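PDB 3HYW: sulfide-quinone reductase from Aquifex aeolicus, which oxidises hydrogen sulfide with a quinone as electron acceptor, using bound FAD and accumulating polysulfide until it is released as elemental sulfur. Local coordinates for residues 48-53 with 134-139; 144-149 with 165-170. All coordinates share one frame; numbering follows the deposited sequence.

Contact 1. Residues 48-53 with 134-139; sequences LAMGWR and KKLQEL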
loop_
_atom_site.group_PDB
_atom_site.type_symbol
_atom_site.label_atom_id
_atom_site.label_comp_id
_atom_site.label_asym_id
_atom_site.label_seq_id
_atom_site.Cartn_x
_atom_site.Cartn_y
_atom_site.Cartn_z
ATOM N N LEU A 48 -28.873 -13.440 -7.830
ATOM C CA LEU A 48 -30.066 -13.455 -8.686
ATOM C C LEU A 48 -29.830 -12.620 -9.946
ATOM O O LEU A 48 -30.195 -13.029 -11.047
ATOM C CB LEU A 48 -31.304 -12.949 -7.938
ATOM C CG LEU A 48 -32.665 -13.028 -8.657
ATOM C CD1 LEU A 48 -33.139 -14.487 -8.841
ATOM C CD2 LEU A 48 -33.730 -12.229 -7.927
ATOM N N ALA A 49 -29.212 -11.454 -9.770
ATOM C CA ALA A 49 -28.868 -10.578 -10.889
ATOM C C ALA A 49 -27.880 -11.231 -11.848
ATOM O O ALA A 49 -27.896 -10.959 -13.054
ATOM C CB ALA A 49 -28.323 -9.260 -10.379
ATOM N N MET A 50 -27.022 -12.096 -11.322
ATOM C CA MET A 50 -26.052 -12.789 -12.161
ATOM C C MET A 50 -26.654 -14.010 -12.853
ATOM O O MET A 50 -26.022 -14.603 -13.720
ATOM C CB MET A 50 -24.822 -13.193 -11.342
ATOM C CG MET A 50 -23.926 -12.032 -10.916
ATOM S SD MET A 50 -23.310 -11.048 -12.295
ATOM C CE MET A 50 -22.576 -12.313 -13.333
ATOM N N GLY A 51 -27.872 -14.383 -12.459
ATOM C CA GLY A 51 -28.526 -15.573 -12.990
ATOM C C GLY A 51 -28.056 -16.826 -12.278
ATOM O O GLY A 51 -28.241 -17.943 -12.775
ATOM N N TRP A 52 -27.445 -16.636 -11.107
ATOM C CA TRP A 52 -26.879 -17.738 -10.340
ATOM C C TRP A 52 -27.882 -18.287 -9.321
ATOM O O TRP A 52 -27.574 -19.227 -8.590
ATOM C CB TRP A 52 -25.583 -17.309 -9.643
ATOM C CG TRP A 52 -24.456 -16.901 -10.577
ATOM C CD1 TRP A 52 -24.413 -17.045 -11.938
ATOM C CD2 TRP A 52 -23.205 -16.318 -10.198
ATOM N NE1 TRP A 52 -23.222 -16.565 -12.431
ATOM C CE2 TRP A 52 -22.459 -16.119 -11.383
ATOM C CE3 TRP A 52 -22.644 -15.935 -8.970
ATOM C CZ2 TRP A 52 -21.179 -15.556 -11.378
ATOM C CZ3 TRP A 52 -21.369 -15.380 -8.967
ATOM C CH2 TRP A 52 -20.652 -15.194 -10.166
ATOM N N ARG A 53 -29.066 -17.678 -9.267
ATOM C CA ARG A 53 -30.157 -18.150 -8.420
ATOM C C ARG A 53 -31.473 -18.075 -9.179
ATOM O O ARG A 53 -31.625 -17.251 -10.082
ATOM C CB ARG A 53 -30.295 -17.295 -7.148
ATOM C CG ARG A 53 -29.103 -17.290 -6.212
ATOM C CD ARG A 53 -28.822 -18.643 -5.558
ATOM N NE ARG A 53 -27.847 -18.465 -4.485
ATOM C CZ ARG A 53 -26.525 -18.480 -4.644
ATOM N NH1 ARG A 53 -25.737 -18.282 -3.591
ATOM N NH2 ARG A 53 -25.986 -18.687 -5.845
ATOM N N LYS A 134 -31.418 -9.672 -17.228
ATOM C CA LYS A 134 -31.833 -9.566 -18.627
ATOM C C LYS A 134 -30.912 -8.665 -19.448
ATOM O O LYS A 134 -30.677 -8.931 -20.628
ATOM C CB LYS A 134 -33.279 -9.072 -18.737
ATOM C CG LYS A 134 -34.319 -10.010 -18.131
ATOM C CD LYS A 134 -35.719 -9.619 -18.567
ATOM C CE LYS A 134 -36.779 -10.276 -17.693
ATOM N NZ LYS A 134 -37.996 -10.655 -18.492
ATOM N N LYS A 135 -30.391 -7.609 -18.818
ATOM C CA LYS A 135 -29.494 -6.669 -19.498
ATOM C C LYS A 135 -28.067 -7.194 -19.595
ATOM O O LYS A 135 -27.331 -6.817 -20.504
ATOM C CB LYS A 135 -29.526 -5.293 -18.831
ATOM C CG LYS A 135 -30.756 -4.471 -19.205
ATOM C CD LYS A 135 -30.760 -3.092 -18.553
ATOM C CE LYS A 135 -29.904 -2.064 -19.312
ATOM N NZ LYS A 135 -30.123 -0.670 -18.800
ATOM N N LEU A 136 -27.684 -8.064 -18.660
ATOM C CA LEU A 136 -26.366 -8.704 -18.688
ATOM C C LEU A 136 -26.184 -9.614 -19.903
ATOM O O LEU A 136 -25.103 -9.651 -20.502
ATOM C CB LEU A 136 -26.104 -9.483 -17.396
ATOM C CG LEU A 136 -25.586 -8.683 -16.197
ATOM C CD1 LEU A 136 -25.557 -9.546 -14.952
ATOM C CD2 LEU A 136 -24.206 -8.117 -16.479
ATOM N N GLN A 137 -27.242 -10.344 -20.257
ATOM C CA GLN A 137 -27.229 -11.218 -21.434
ATOM C C GLN A 137 -26.822 -10.447 -22.691
ATOM O O GLN A 137 -26.066 -10.954 -23.524
ATOM C CB GLN A 137 -28.593 -11.901 -21.623
ATOM C CG GLN A 137 -28.927 -12.971 -20.571
ATOM C CD GLN A 137 -28.003 -14.190 -20.631
ATOM O OE1 GLN A 137 -27.342 -14.531 -19.649
ATOM N NE2 GLN A 137 -27.951 -14.845 -21.791
ATOM N N GLU A 138 -27.311 -9.210 -22.793
ATOM C CA GLU A 138 -26.993 -8.287 -23.888
ATOM C C GLU A 138 -25.516 -7.854 -23.889
ATOM O O GLU A 138 -24.933 -7.607 -24.946
ATOM C CB GLU A 138 -27.918 -7.066 -23.801
ATOM C CG GLU A 138 -27.811 -6.068 -24.957
ATOM C CD GLU A 138 -28.607 -4.780 -24.719
ATOM O OE1 GLU A 138 -29.436 -4.737 -23.776
ATOM O OE2 GLU A 138 -28.402 -3.807 -25.486
ATOM N N LEU A 139 -24.920 -7.754 -22.704
ATOM C CA LEU A 139 -23.502 -7.420 -22.580
ATOM C C LEU A 139 -22.591 -8.555 -23.058
ATOM O O LEU A 139 -21.583 -8.307 -23.721
ATOM C CB LEU A 139 -23.155 -7.029 -21.142
ATOM C CG LEU A 139 -21.669 -6.838 -20.816
ATOM C CD1 LEU A 139 -21.127 -5.528 -21.412
ATOM C CD2 LEU A 139 -21.442 -6.905 -19.317
#

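Contact 2. Residues 144-149 with 165-170; sequences GPVVIG and LMLHYE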
loop_
_atom_site.group_PDB
_atom_site.type_symbol
_atom_site.label_atom_id
_atom_site.label_comp_id
_atom_site.label_asym_id
_atom_site.label_seq_id
_atom_site.Cartn_x
_atom_site.Cartn_y
_atom_site.Cartn_z
ATOM N N GLY A 144 -18.679 -4.612 -24.179
ATOM C CA GLY A 144 -18.265 -3.218 -24.179
ATOM C C GLY A 144 -17.965 -2.791 -22.754
ATOM O O GLY A 144 -17.994 -3.627 -21.848
ATOM N N PRO A 145 -17.679 -1.489 -22.549
ATOM C CA PRO A 145 -17.278 -0.965 -21.248
ATOM C C PRO A 145 -18.347 -1.135 -20.179
ATOM O O PRO A 145 -19.520 -0.828 -20.404
ATOM C CB PRO A 145 -17.039 0.529 -21.518
ATOM C CG PRO A 145 -16.878 0.646 -22.972
ATOM C CD PRO A 145 -17.714 -0.433 -23.574
ATOM N N VAL A 146 -17.921 -1.632 -19.025
ATOM C CA VAL A 146 -18.781 -1.732 -17.853
ATOM C C VAL A 146 -18.331 -0.729 -16.802
ATOM O O VAL A 146 -17.131 -0.545 -16.570
ATOM C CB VAL A 146 -18.781 -3.166 -17.280
ATOM C CG1 VAL A 146 -19.415 -3.217 -15.889
ATOM C CG2 VAL A 146 -19.520 -4.088 -18.216
ATOM N N VAL A 147 -19.301 -0.051 -16.201
ATOM C CA VAL A 147 -19.043 0.735 -15.002
ATOM C C VAL A 147 -20.079 0.448 -13.926
ATOM O O VAL A 147 -21.284 0.388 -14.180
ATOM C CB VAL A 147 -18.827 2.263 -15.295
ATOM C CG1 VAL A 147 -19.776 2.758 -16.335
ATOM C CG2 VAL A 147 -18.912 3.102 -14.030
ATOM N N ILE A 148 -19.574 0.230 -12.722
ATOM C CA ILE A 148 -20.385 -0.175 -11.589
ATOM C C ILE A 148 -19.999 0.750 -10.445
ATOM O O ILE A 148 -18.878 1.229 -10.396
ATOM C CB ILE A 148 -20.120 -1.675 -11.238
ATOM C CG1 ILE A 148 -20.619 -2.580 -12.375
ATOM C CG2 ILE A 148 -20.792 -2.077 -9.916
ATOM C CD1 ILE A 148 -19.935 -3.935 -12.457
ATOM N N GLY A 149 -20.925 1.025 -9.535
ATOM C CA GLY A 149 -20.545 1.758 -8.345
ATOM C C GLY A 149 -21.675 2.317 -7.521
ATOM O O GLY A 149 -22.768 1.750 -7.456
ATOM N N LEU A 165 -17.151 -7.954 -8.917
ATOM C CA LEU A 165 -16.234 -9.089 -8.911
ATOM C C LEU A 165 -16.878 -10.374 -9.434
ATOM O O LEU A 165 -16.209 -11.188 -10.088
ATOM C CB LEU A 165 -15.596 -9.265 -7.531
ATOM C CG LEU A 165 -14.597 -8.135 -7.268
ATOM C CD1 LEU A 165 -14.282 -7.986 -5.812
ATOM C CD2 LEU A 165 -13.324 -8.324 -8.089
ATOM N N MET A 166 -18.179 -10.519 -9.177
ATOM C CA MET A 166 -18.991 -11.614 -9.727
ATOM C C MET A 166 -19.057 -11.540 -11.248
ATOM O O MET A 166 -18.955 -12.559 -11.928
ATOM C CB MET A 166 -20.416 -11.573 -9.161
ATOM C CG MET A 166 -20.525 -11.961 -7.705
ATOM S SD MET A 166 -22.236 -11.944 -7.126
ATOM C CE MET A 166 -21.991 -12.569 -5.493
ATOM N N LEU A 167 -19.252 -10.329 -11.763
ATOM C CA LEU A 167 -19.306 -10.097 -13.199
ATOM C C LEU A 167 -17.956 -10.392 -13.856
ATOM O O LEU A 167 -17.909 -11.063 -14.880
ATOM C CB LEU A 167 -19.777 -8.672 -13.507
ATOM C CG LEU A 167 -19.985 -8.296 -14.982
ATOM C CD1 LEU A 167 -20.927 -9.285 -15.688
ATOM C CD2 LEU A 167 -20.489 -6.868 -15.110
ATOM N N HIS A 168 -16.868 -9.911 -13.255
ATOM C CA HIS A 168 -15.512 -10.276 -13.692
ATOM C C HIS A 168 -15.341 -11.800 -13.792
ATOM O O HIS A 168 -14.821 -12.313 -14.788
ATOM C CB HIS A 168 -14.452 -9.691 -12.742
ATOM C CG HIS A 168 -13.094 -10.300 -12.913
ATOM N ND1 HIS A 168 -12.240 -9.940 -13.933
ATOM C CD2 HIS A 168 -12.450 -11.262 -12.207
ATOM C CE1 HIS A 168 -11.127 -10.645 -13.846
ATOM N NE2 HIS A 168 -11.229 -11.456 -12.807
ATOM N N TYR A 169 -15.767 -12.504 -12.745
ATOM C CA TYR A 169 -15.713 -13.960 -12.692
ATOM C C TYR A 169 -16.486 -14.579 -13.860
ATOM O O TYR A 169 -15.959 -15.435 -14.571
ATOM C CB TYR A 169 -16.250 -14.471 -11.345
ATOM C CG TYR A 169 -16.398 -15.977 -11.272
ATOM C CD1 TYR A 169 -15.317 -16.790 -10.928
ATOM C CD2 TYR A 169 -17.621 -16.591 -11.539
ATOM C CE1 TYR A 169 -15.448 -18.180 -10.862
ATOM C CE2 TYR A 169 -17.763 -17.984 -11.471
ATOM C CZ TYR A 169 -16.675 -18.763 -11.130
ATOM O OH TYR A 169 -16.814 -20.128 -11.063
ATOM N N GLU A 170 -17.721 -14.121 -14.056
ATOM C CA GLU A 170 -18.584 -14.609 -15.135
ATOM C C GLU A 170 -17.976 -14.376 -16.518
ATOM O O GLU A 170 -17.997 -15.269 -17.367
ATOM C CB GLU A 170 -19.970 -13.959 -15.042
ATOM C CG GLU A 170 -20.968 -14.381 -16.129
ATOM C CD GLU A 170 -21.447 -15.825 -15.998
ATOM O OE1 GLU A 170 -21.501 -16.357 -14.862
ATOM O OE2 GLU A 170 -21.781 -16.424 -17.042
#

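Contact 1. Residues 48-53 with 134-139
Met50 and Leu136 meet because their torsions steer one group of each toward the interface between helices 45-50 and 126-141. The Met50 side chain leaves its backbone heading away from residues 134-139, then bends about the CB-CG bond (chi2 -57°), which turns the sulfur back to the interface. Leu136 starts out facing the other helix, and its extended second torsion (chi2 172°) carries CD1 forward as the leading methyl. SD and CD1 end up 3.8 Å apart, an apolar contact in which the two chains pass at a slant. The same methyl also presses on the main chain: Leu136 CD1 lies 3.3 Å from Ala49 O, so a single branch packs against both the sulfur and the last turn of the helix. Backbones stay well separated, with Met50 CA 7.7 Å from Leu136 CA.

That last turn closes in a Schellman motif. Gly51 takes a positive phi of 82°, a conformation that suits glycine, and Gly51 N donates to Leu48 O at 3.0 Å. Beyond the turn the chain brings Trp52 back under Met50, whose CB sits 3.6 Å above the indole plane, over the centre of the rings. Met50 is thereby held at its root by an aromatic face and at its sulfur by Leu136. Further along, Arg53 NH2 donates to Trp52 O at 3.2 Å, approaching from above the carbonyl plane.

All three touching residues are buried. The contact packs the C-terminal end of helix 45-50 on helix 126-141, which also supplies Tyr140 to Met50; Phe163 of helix 158-173 touches Met50 as well. Strand 247-255 contributes Phe247 beside Leu136, and Arg53 forms a salt bridge with Glu386 of helix 376-395.

Contact 2. Residues 144-149 with 165-170
Leu167 CD2 fits against two methyls of the strand, and this small apolar cluster is the close-packed part of the contact. CD2 lies 3.9 Å from Val146 CG1 and 4.0 Å from Ile148 CD1. Val146 and Leu167 approach tip to tip, whereas Ile148 reaches in at an angle. With chi1 at -176°, Leu167 swings CG away from its own amide nitrogen and out toward the sheet; that reach bridges backbones whose nearest alpha carbons, Val146 CA and Leu167 CA, are 9.6 Å apart. Val146 and Ile148, two residues apart on the strand, present the same face to the helix, while Val147 between them points to the other face of the sheet, where it touches Thr248 and Phe250 of the neighbouring strand 247-255.

Packing is looser at the ends. Pro145 precedes the strand and is partly exposed, and Tyr169, on the far side of the helix from Leu167, is partly exposed too. Between these two segments, Leu167 alone reaches the strand, through apolar packing of one methyl.

Strand 146-150, helix 158-173 and strand 182-185 form a beta-alpha-beta crossover, the two strands being parallel neighbours in a mixed sheet. Strand 247-255 flanks strand 146-150 on its other side, and helix 126-141 packs in beside the contact, with Tyr140 touching Leu167.

How the contacts relate
The two contacts have centres 11 Å apart and share one buried core, with helix 126-141 leading directly into strand 146-150. Leu136 CD2 packs 3.6 Å from Leu167 CD1, joining the key leucine of contact 1 to that of contact 2, and Leu139 CD2 meets Val146 CG2 at 3.6 Å. A probable hydrogen bond, Trp52 NE1 to Glu170 OE1 at 3.0 Å, adds a polar tie. Contact 1 comes nearer the cofactor: the Ala49 side chain is about 8 Å from FAD, that of Ile148 about 11 Å. Cys156, which carries an extra sulfur in the crystal and probably acts as a persulfide intermediate, lies in the connection between the strand and helix of contact 2.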